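Local coordinates for pyoverdine biosynthesis protein PvcB (Pseudomonas aeruginosa, PDB 4YLM) that catalyses the 2-oxoglutarate-dependent, iron-requiring oxidation of tyrosine isonitrile on the way to paerucumarin, at residues A[111-114]-A[115-118]. Residues are numbered along the deposited sequence; the frame is centred on the assembly and turned at random.
Sequences LHWD and GMYL
Met116 lies across one face of the Trp113 indole three residues back along the chain. Its CG sits 3.5 Å from the centroid of the five-membered ring, 15° off the normal, a CH-pi contact, and SD stands 4.2 Å over the centroid of the six-membered ring, a Met-aromatic contact. With chi2 at 177° the chain is extended, and its CG-SD bond runs from over the five-membered ring to over the six-membered ring before the bend at chi3. With chi1 71°, Trp113 CG stands between its own backbone N and carbonyl carbon, turning a face of the indole to Met116 CG and SD. Met116 CG also lies 3.0 Å from Trp113 O, while that carbonyl accepts a bond from a water, which takes a weak one from Met116 N. Gly115 opens the type I turn, closed by the bond from Leu118 N to Gly115 O (3.0 Å). His112 and Asp114 flank the tryptophan as the HxD pair expected to bind iron together with His261, as in the facial triad of this family; Asp114 OD1 is hydrogen-bonded to His261, and OD2 to Gln125 and His278. The loop links strands 109-110 and 120-131; Tyr168 of strand 165-169 touches both Trp113 and Met116, and Leu260 of strand 259-263 packs on Trp113.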
ATOM      1  N   LEU A 111       9.752 -30.903   2.524  1.00 31.58           N
ATOM      2  CA  LEU A 111       9.167 -29.707   1.924  1.00 29.81           C
ATOM      3  C   LEU A 111       7.807 -29.999   1.291  1.00 30.12           C
ATOM      4  O   LEU A 111       7.626 -31.014   0.627  1.00 30.55           O
ATOM      5  CB  LEU A 111      10.126 -29.120   0.886  1.00 24.63           C
ATOM      6  CG  LEU A 111      11.424 -28.554   1.466  1.00 27.21           C
ATOM      7  CD1 LEU A 111      12.369 -28.100   0.350  1.00 28.46           C
ATOM      8  CD2 LEU A 111      11.117 -27.390   2.424  1.00 28.28           C
ATOM      9  N   HIS A 112       6.841 -29.114   1.522  1.00 26.81           N
ATOM     10  CA  HIS A 112       5.525 -29.248   0.904  1.00 26.51           C
ATOM     11  C   HIS A 112       4.811 -27.894   0.963  1.00 26.68           C
ATOM     12  O   HIS A 112       5.406 -26.899   1.369  1.00 26.25           O
ATOM     13  CB  HIS A 112       4.696 -30.348   1.597  1.00 29.83           C
ATOM     14  CG  HIS A 112       4.385 -30.060   3.033  1.00 27.73           C
ATOM     15  ND1 HIS A 112       5.346 -30.077   4.020  1.00 27.39           N
ATOM     16  CD2 HIS A 112       3.220 -29.737   3.646  1.00 30.91           C
ATOM     17  CE1 HIS A 112       4.789 -29.767   5.179  1.00 27.60           C
ATOM     18  NE2 HIS A 112       3.500 -29.554   4.979  1.00 30.21           N
ATOM     19  N   TRP A 113       3.554 -27.850   0.539  1.00 26.55           N
ATOM     20  CA  TRP A 113       2.757 -26.635   0.704  1.00 27.24           C
ATOM     21  C   TRP A 113       1.444 -26.932   1.417  1.00 27.94           C
ATOM     22  O   TRP A 113       0.974 -28.069   1.407  1.00 26.66           O
ATOM     23  CB  TRP A 113       2.528 -25.926  -0.638  1.00 24.06           C
ATOM     24  CG  TRP A 113       1.588 -26.573  -1.644  1.00 27.33           C
ATOM     25  CD1 TRP A 113       0.302 -26.193  -1.916  1.00 27.94           C
ATOM     26  CD2 TRP A 113       1.886 -27.642  -2.556  1.00 25.42           C
ATOM     27  NE1 TRP A 113      -0.224 -26.973  -2.917  1.00 29.31           N
ATOM     28  CE2 TRP A 113       0.724 -27.873  -3.325  1.00 27.09           C
ATOM     29  CE3 TRP A 113       3.013 -28.444  -2.781  1.00 28.55           C
ATOM     30  CZ2 TRP A 113       0.658 -28.867  -4.311  1.00 28.40           C
ATOM     31  CZ3 TRP A 113       2.949 -29.426  -3.756  1.00 29.03           C
ATOM     32  CH2 TRP A 113       1.779 -29.630  -4.513  1.00 30.01           C
ATOM     33  N   ASP A 114       0.864 -25.916   2.048  1.00 27.01           N
ATOM     34  CA  ASP A 114      -0.404 -26.079   2.756  1.00 31.01           C
ATOM     35  C   ASP A 114      -1.560 -26.044   1.778  1.00 32.20           C
ATOM     36  O   ASP A 114      -1.542 -25.280   0.798  1.00 27.38           O
ATOM     37  CB  ASP A 114      -0.597 -24.987   3.820  1.00 28.42           C
ATOM     38  CG  ASP A 114       0.168 -25.274   5.090  1.00 30.45           C
ATOM     39  OD1 ASP A 114       0.812 -26.347   5.160  1.00 29.03           O
ATOM     40  OD2 ASP A 114       0.120 -24.437   6.022  1.00 27.27           O
ATOM     41  N   GLY A 115      -2.561 -26.879   2.042  1.00 27.82           N
ATOM     42  CA  GLY A 115      -3.767 -26.894   1.239  1.00 28.48           C
ATOM     43  C   GLY A 115      -3.760 -27.861   0.069  1.00 31.70           C
ATOM     44  O   GLY A 115      -4.693 -27.872  -0.730  1.00 33.28           O
ATOM     45  N   MET A 116      -2.707 -28.666  -0.039  1.00 31.99           N
ATOM     46  CA  MET A 116      -2.557 -29.615  -1.146  1.00 34.73           C
ATOM     47  C   MET A 116      -3.810 -30.456  -1.378  1.00 39.06           C
ATOM     48  O   MET A 116      -4.180 -30.738  -2.519  1.00 34.92           O
ATOM     49  CB  MET A 116      -1.417 -30.587  -0.857  1.00 39.18           C
ATOM     50  CG  MET A 116      -0.045 -29.978  -0.719  1.00 42.79           C
ATOM     51  SD  MET A 116       1.129 -31.291  -0.305  1.00 43.91           S
ATOM     52  CE  MET A 116       0.691 -32.486  -1.582  1.00 39.20           C
ATOM     53  N   TYR A 117      -4.437 -30.880  -0.284  1.00 35.41           N
ATOM     54  CA  TYR A 117      -5.562 -31.811  -0.350  1.00 39.86           C
ATOM     55  C   TYR A 117      -6.864 -31.129   0.014  1.00 42.14           C
ATOM     56  O   TYR A 117      -7.847 -31.801   0.326  1.00 39.29           O
ATOM     57  CB  TYR A 117      -5.353 -32.977   0.623  1.00 40.67           C
ATOM     58  CG  TYR A 117      -4.164 -33.853   0.314  1.00 42.05           C
ATOM     59  CD1 TYR A 117      -4.139 -34.642  -0.829  1.00 41.26           C
ATOM     60  CD2 TYR A 117      -3.072 -33.902   1.170  1.00 43.84           C
ATOM     61  CE1 TYR A 117      -3.054 -35.448  -1.112  1.00 46.46           C
ATOM     62  CE2 TYR A 117      -1.983 -34.707   0.891  1.00 41.91           C
ATOM     63  CZ  TYR A 117      -1.982 -35.476  -0.248  1.00 42.10           C
ATOM     64  OH  TYR A 117      -0.898 -36.279  -0.529  1.00 47.71           O
ATOM     65  N   LEU A 118      -6.871 -29.801  -0.007  1.00 35.32           N
ATOM     66  CA  LEU A 118      -8.050 -29.050   0.405  1.00 35.65           C
ATOM     67  C   LEU A 118      -8.798 -28.508  -0.801  1.00 37.65           C
ATOM     68  O   LEU A 118      -8.267 -28.473  -1.912  1.00 37.66           O
ATOM     69  CB  LEU A 118      -7.666 -27.902   1.337  1.00 36.03           C
ATOM     70  CG  LEU A 118      -6.907 -28.239   2.622  1.00 40.61           C
ATOM     71  CD1 LEU A 118      -6.708 -26.972   3.436  1.00 38.17           C
ATOM     72  CD2 LEU A 118      -7.643 -29.286   3.443  1.00 39.73           C
TER
HETATM   73  O   HOH W   1      -0.930 -29.731   2.641  1.00 37.87           O